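Side-chain contacts in beta-fructofuranosidase, insoluble isoenzyme CWINV1 (PDB 2OXB), which hydrolyses sucrose and 1-kestose, and less readily neokestose and levan, cleaving off terminal non-reducing beta-D-fructofuranoside residues in the plant cell wall: residues A[161-166]-A[170-175]; A[2-7]-A[503-508]. The protein carries 1 engineered substitution. One frame throughout, in Å; residues are numbered along the deposited sequence.

Interaction 1 (161-166 with 170-175) pairs two neighbouring strands of a beta hairpin within one antiparallel sheet, a blade of the catalytic beta-propeller that family 32 glycosidases share. Interaction 2 (2-7 with 503-508) brings a loop near the chain's start, ahead of strand 15-26, against a loop of the C-terminal beta-sandwich. Along the chain the hairpin is nested inside the long loop that interaction 2 closes. The two share no strand or sheet: their centres are 43 Å apart, on opposite sides of the chain's centre. One builds a blade near the sugar site, while the other is a surface contact joining distant parts of the sequence.

Interaction 1 (A[161-166]-A[170-175]); sequences IGSKIH and LAITYT. With NAG (2-acetamido-2-deoxy-beta-D-glucopyranose), chain E.
Ile-161 and Ile-172 both hold CG1 anti to the carbonyl carbon, but their second torsions part them: in Ile-161 chi2 of 75° folds CD1 over toward Tyr-174 CD1, 4.0 Å away, whereas Ile-172 runs straight on (chi2 175°), bringing its CD1 beside Ser-163, 3.4 Å from OG. That hydroxyl has its polar partner in Ser-142 O, so a small side chain here can meet methyl groups and still satisfy its oxygen. Leu-170 fits next to it, CD1 lying 3.5 Å from Ser-163 CB. Ile-161, Ile-172, Ser-163 and Leu-170 share one face of the antiparallel hairpin of strands 157-165 and 168-176, part of a blade of the five-bladed family 32 propeller; Tyr-174 and Ile-165 meet them at the ends, Ile-165 CG1 against Leu-170 CD2. Ile-161 N donates to Ile-172 O at 2.7 Å; the return bond from Ile-172 N and that from Ser-163 N to Leu-170 O are weak. Between these hydrogen-bonded pairs, Gly-162 and Ala-171 form a non-hydrogen-bonded pair, with Ala-171 CA 3.0 Å from Ile-161 O in a CA-H...O contact. Lys-164 CB points away from strand 168-176; bends at chi3 and chi4 then bring NZ to O7 of a glycan NAG, not a substrate, at 2.6 Å. With leucine in place of Lys-164 that donor is gone, and the acetamido group is likely to turn more freely. Ser-142 OG also bonds to this sugar.

Interaction 2 (A[2-7]-A[503-508]); sequences QPYRTG and LAIGKS
Pro-3 and Ile-505 meet through carbon alone. The CB of Pro-3 lies 3.8 Å from CG2 of Ile-505, and its CG reaches CD1 of the same isoleucine at 3.9 Å, so the pyrrolidine ring rests against both branches of the side chain. Tyr-4 joins from its ring, CE1 approaching Ile-505 CG2 to 3.8 Å. One methyl thus touches two consecutive residues of the N-terminal segment. The branched shape of isoleucine suits this: CG1 sits between the backbone N and the carbonyl carbon (chi1 41°), which leaves CG2 beside the backbone N, where it meets both partners, while CD1 reaches Pro-3 CG.

The next shell fixes the backbones. Ile-505 opens a type II' beta turn closed by Ser-508 N donating to Ile-505 O at 2.9 Å. Gly-506 occupies the second position of that turn with a positive phi of 56°, which glycine adopts readily because it lacks a side chain. Just before it, Ala-504 is the centre of an inverse gamma turn, and Glu-421 OE1 accepts the amides of Leu-503 and Ala-504. On the other side, Tyr-4 OH is hydrogen-bonded to Pro-501 O and its backbone O to Ser-482 OG, so the aromatic residue is tied to the sandwich domain at two points. Trp-308 of strand 308-309 touches the Tyr-4 side chain and forms a cation-pi pair with Arg-5.

No hydrogen bond crosses directly between 2-7 and 503-508; the patch is small, apolar and at the surface, so its contribution is probably dispersion and the shielding of a few carbons from water, while the alignment of the two loops probably rests on polar bonds made to neighbouring residues.

Interaction 1 (A[161-166]-A[170-175])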
loop_
_atom_site.group_PDB
_atom_site.type_symbol
_atom_site.label_atom_id
_atom_site.label_comp_id
_atom_site.label_asym_id
_atom_site.label_seq_id
_atom_site.Cartn_x
_atom_site.Cartn_y
_atom_site.Cartn_z
ATOM N N ILE A 161 6.327 18.600 3.404
ATOM C CA ILE A 161 7.437 17.873 2.819
ATOM C C ILE A 161 8.067 17.022 3.893
ATOM O O ILE A 161 7.955 17.331 5.072
ATOM C CB ILE A 161 8.478 18.844 2.219
ATOM C CG1 ILE A 161 7.829 19.658 1.097
ATOM C CG2 ILE A 161 9.651 18.078 1.647
ATOM C CD1 ILE A 161 6.911 20.746 1.587
ATOM N N GLY A 162 8.724 15.947 3.486
ATOM C CA GLY A 162 9.334 15.073 4.462
ATOM C C GLY A 162 10.776 15.409 4.767
ATOM O O GLY A 162 11.621 15.439 3.868
ATOM N N SER A 163 11.062 15.682 6.037
ATOM C CA SER A 163 12.433 15.974 6.448
ATOM C C SER A 163 12.835 15.231 7.719
ATOM O O SER A 163 12.259 14.198 8.066
ATOM C CB SER A 163 12.643 17.483 6.637
ATOM O OG SER A 163 12.799 18.129 5.384
ATOM N N LYS A 164 13.841 15.766 8.396
ATOM C CA LYS A 164 14.349 15.185 9.625
ATOM C C LYS A 164 15.397 16.133 10.202
ATOM O O LYS A 164 16.212 16.705 9.470
ATOM C CB LYS A 164 14.985 13.817 9.341
ATOM C CG LYS A 164 16.047 13.853 8.238
ATOM C CD LYS A 164 16.606 12.469 7.880
ATOM C CE LYS A 164 17.544 11.901 8.948
ATOM N NZ LYS A 164 18.787 12.710 9.141
ATOM N N ILE A 165 15.352 16.301 11.517
ATOM C CA ILE A 165 16.293 17.140 12.239
ATOM C C ILE A 165 16.876 16.275 13.348
ATOM O O ILE A 165 16.210 16.017 14.354
ATOM C CB ILE A 165 15.593 18.349 12.881
ATOM C CG1 ILE A 165 14.850 19.157 11.818
ATOM C CG2 ILE A 165 16.615 19.219 13.602
ATOM C CD1 ILE A 165 15.744 19.675 10.717
ATOM N N HIS A 166 18.105 15.808 13.152
ATOM C CA HIS A 166 18.785 14.970 14.147
ATOM C C HIS A 166 17.863 13.845 14.667
ATOM O O HIS A 166 17.521 13.788 15.852
ATOM C CB HIS A 166 19.276 15.844 15.320
ATOM C CG HIS A 166 20.307 16.868 14.938
ATOM N ND1 HIS A 166 21.562 16.532 14.471
ATOM C CD2 HIS A 166 20.277 18.223 14.979
ATOM C CE1 HIS A 166 22.258 17.634 14.242
ATOM N NE2 HIS A 166 21.502 18.674 14.542
ATOM N N LEU A 170 9.752 14.690 10.725
ATOM C CA LEU A 170 8.683 15.671 10.667
ATOM C C LEU A 170 8.182 15.896 9.243
ATOM O O LEU A 170 8.604 15.206 8.311
ATOM C CB LEU A 170 9.153 16.995 11.307
ATOM C CG LEU A 170 10.622 17.406 11.137
ATOM C CD1 LEU A 170 10.991 17.395 9.669
ATOM C CD2 LEU A 170 10.847 18.806 11.707
ATOM N N ALA A 171 7.268 16.854 9.101
ATOM C CA ALA A 171 6.671 17.222 7.820
ATOM C C ALA A 171 6.682 18.738 7.707
ATOM O O ALA A 171 5.818 19.402 8.268
ATOM C CB ALA A 171 5.235 16.706 7.752
ATOM N N ILE A 172 7.648 19.293 6.991
ATOM C CA ILE A 172 7.723 20.742 6.863
ATOM C C ILE A 172 6.652 21.285 5.945
ATOM O O ILE A 172 6.513 20.842 4.810
ATOM C CB ILE A 172 9.082 21.184 6.316
ATOM C CG1 ILE A 172 10.187 20.752 7.285
ATOM C CG2 ILE A 172 9.083 22.705 6.090
ATOM C CD1 ILE A 172 11.574 21.024 6.780
ATOM N N THR A 173 5.897 22.263 6.418
ATOM C CA THR A 173 4.851 22.811 5.578
ATOM C C THR A 173 5.183 24.188 5.027
ATOM O O THR A 173 5.920 24.958 5.636
ATOM C CB THR A 173 3.517 22.860 6.340
ATOM O OG1 THR A 173 2.600 23.709 5.644
ATOM C CG2 THR A 173 3.724 23.357 7.752
ATOM N N TYR A 174 4.656 24.478 3.846
ATOM C CA TYR A 174 4.873 25.762 3.195
ATOM C C TYR A 174 3.523 26.312 2.780
ATOM O O TYR A 174 2.788 25.656 2.046
ATOM C CB TYR A 174 5.715 25.621 1.921
ATOM C CG TYR A 174 7.211 25.644 2.094
ATOM C CD1 TYR A 174 7.889 24.533 2.584
ATOM C CD2 TYR A 174 7.952 26.770 1.730
ATOM C CE1 TYR A 174 9.272 24.530 2.711
ATOM C CE2 TYR A 174 9.337 26.790 1.856
ATOM C CZ TYR A 174 9.996 25.661 2.350
ATOM O OH TYR A 174 11.371 25.659 2.501
ATOM N N THR A 175 3.193 27.506 3.251
ATOM C CA THR A 175 1.937 28.126 2.864
ATOM C C THR A 175 2.239 28.844 1.556
ATOM O O THR A 175 3.355 29.320 1.346
ATOM C CB THR A 175 1.441 29.152 3.925
ATOM O OG1 THR A 175 2.467 30.120 4.193
ATOM C CG2 THR A 175 1.071 28.439 5.219
HETATM C C1 NAG E . 22.135 15.234 7.205
HETATM C C2 NAG E . 22.368 13.785 6.736
HETATM C C3 NAG E . 23.862 13.408 6.809
HETATM C C4 NAG E . 24.708 14.456 6.085
HETATM C C5 NAG E . 24.383 15.840 6.651
HETATM C C6 NAG E . 25.148 16.941 5.962
HETATM C C7 NAG E . 20.768 12.006 6.982
HETATM C C8 NAG E . 21.305 10.612 6.688
HETATM N N2 NAG E . 21.601 12.865 7.554
HETATM O O3 NAG E . 24.073 12.123 6.233
HETATM O O4 NAG E . 26.085 14.172 6.254
HETATM O O5 NAG E . 22.982 16.135 6.479
HETATM O O6 NAG E . 24.373 17.505 4.923
HETATM O O7 NAG E . 19.612 12.302 6.690
#

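Interaction 2 (A[2-7]-A[503-508])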
loop_
_atom_site.group_PDB
_atom_site.type_symbol
_atom_site.label_atom_id
_atom_site.label_comp_id
_atom_site.label_asym_id
_atom_site.label_seq_id
_atom_site.Cartn_x
_atom_site.Cartn_y
_atom_site.Cartn_z
ATOM N N GLN A 2 10.171 -16.182 -18.172
ATOM C CA GLN A 2 10.153 -15.735 -16.792
ATOM C C GLN A 2 8.741 -15.801 -16.199
ATOM O O GLN A 2 7.860 -15.010 -16.539
ATOM C CB GLN A 2 10.738 -14.320 -16.695
ATOM C CG GLN A 2 10.209 -13.337 -17.719
ATOM C CD GLN A 2 11.309 -12.450 -18.287
ATOM O OE1 GLN A 2 12.106 -11.877 -17.542
ATOM N NE2 GLN A 2 11.352 -12.333 -19.611
ATOM N N PRO A 3 8.511 -16.775 -15.303
ATOM C CA PRO A 3 7.221 -16.999 -14.635
ATOM C C PRO A 3 7.024 -16.223 -13.345
ATOM O O PRO A 3 6.193 -16.582 -12.513
ATOM C CB PRO A 3 7.226 -18.501 -14.387
ATOM C CG PRO A 3 8.663 -18.743 -14.032
ATOM C CD PRO A 3 9.445 -17.882 -15.025
ATOM N N TYR A 4 7.787 -15.158 -13.162
ATOM C CA TYR A 4 7.634 -14.405 -11.934
ATOM C C TYR A 4 6.970 -13.055 -12.141
ATOM O O TYR A 4 6.683 -12.343 -11.185
ATOM C CB TYR A 4 8.991 -14.255 -11.252
ATOM C CG TYR A 4 9.546 -15.579 -10.759
ATOM C CD1 TYR A 4 8.695 -16.656 -10.471
ATOM C CD2 TYR A 4 10.909 -15.746 -10.543
ATOM C CE1 TYR A 4 9.192 -17.864 -9.981
ATOM C CE2 TYR A 4 11.414 -16.951 -10.052
ATOM C CZ TYR A 4 10.547 -18.004 -9.773
ATOM O OH TYR A 4 11.051 -19.187 -9.289
ATOM N N ARG A 5 6.707 -12.721 -13.398
ATOM C CA ARG A 5 6.060 -11.467 -13.724
ATOM C C ARG A 5 4.559 -11.576 -13.455
ATOM O O ARG A 5 4.006 -12.664 -13.517
ATOM C CB ARG A 5 6.329 -11.122 -15.188
ATOM C CG ARG A 5 7.810 -11.081 -15.517
ATOM C CD ARG A 5 8.087 -10.324 -16.801
ATOM N NE ARG A 5 7.538 -8.968 -16.747
ATOM C CZ ARG A 5 7.644 -8.075 -17.727
ATOM N NH1 ARG A 5 8.283 -8.381 -18.852
ATOM N NH2 ARG A 5 7.094 -6.877 -17.592
ATOM N N THR A 6 3.906 -10.461 -13.139
ATOM C CA THR A 6 2.470 -10.483 -12.867
ATOM C C THR A 6 1.662 -10.337 -14.149
ATOM O O THR A 6 2.097 -9.688 -15.107
ATOM C CB THR A 6 2.046 -9.355 -11.915
ATOM O OG1 THR A 6 2.197 -8.094 -12.570
ATOM C CG2 THR A 6 2.904 -9.371 -10.665
ATOM N N GLY A 7 0.475 -10.933 -14.154
ATOM C CA GLY A 7 -0.398 -10.847 -15.309
ATOM C C GLY A 7 -1.478 -9.772 -15.224
ATOM O O GLY A 7 -1.841 -9.190 -16.242
ATOM N N LEU A 503 8.894 -24.734 -8.374
ATOM C CA LEU A 503 7.958 -25.770 -8.820
ATOM C C LEU A 503 6.547 -25.221 -8.991
ATOM O O LEU A 503 5.779 -25.704 -9.815
ATOM C CB LEU A 503 7.911 -26.928 -7.820
ATOM C CG LEU A 503 9.087 -27.904 -7.831
ATOM C CD1 LEU A 503 9.218 -28.558 -6.467
ATOM C CD2 LEU A 503 8.901 -28.935 -8.928
ATOM N N ALA A 504 6.204 -24.212 -8.198
ATOM C CA ALA A 504 4.875 -23.612 -8.262
ATOM C C ALA A 504 4.819 -22.459 -9.270
ATOM O O ALA A 504 4.881 -21.279 -8.896
ATOM C CB ALA A 504 4.465 -23.128 -6.885
ATOM N N ILE A 505 4.693 -22.812 -10.550
ATOM C CA ILE A 505 4.632 -21.826 -11.622
ATOM C C ILE A 505 3.789 -22.268 -12.827
ATOM O O ILE A 505 3.671 -23.457 -13.124
ATOM C CB ILE A 505 6.063 -21.444 -12.097
ATOM C CG1 ILE A 505 6.950 -22.688 -12.176
ATOM C CG2 ILE A 505 6.670 -20.429 -11.139
ATOM C CD1 ILE A 505 8.330 -22.432 -12.746
ATOM N N GLY A 506 3.193 -21.286 -13.501
ATOM C CA GLY A 506 2.366 -21.551 -14.666
ATOM C C GLY A 506 1.221 -22.517 -14.420
ATOM O O GLY A 506 0.426 -22.336 -13.494
ATOM N N LYS A 507 1.141 -23.543 -15.264
ATOM C CA LYS A 507 0.104 -24.559 -15.154
ATOM C C LYS A 507 0.458 -25.588 -14.072
ATOM O O LYS A 507 -0.283 -26.553 -13.857
ATOM C CB LYS A 507 -0.112 -25.260 -16.511
ATOM C CG LYS A 507 1.030 -26.181 -16.986
ATOM C CD LYS A 507 0.852 -26.590 -18.466
ATOM C CE LYS A 507 1.542 -27.920 -18.813
ATOM N NZ LYS A 507 3.029 -27.907 -18.716
ATOM N N SER A 508 1.586 -25.386 -13.394
ATOM C CA SER A 508 1.991 -26.307 -12.335
ATOM C C SER A 508 1.811 -25.644 -10.972
ATOM O O SER A 508 2.733 -25.594 -10.169
ATOM C CB SER A 508 3.455 -26.764 -12.521
ATOM O OG SER A 508 4.385 -25.711 -12.333
#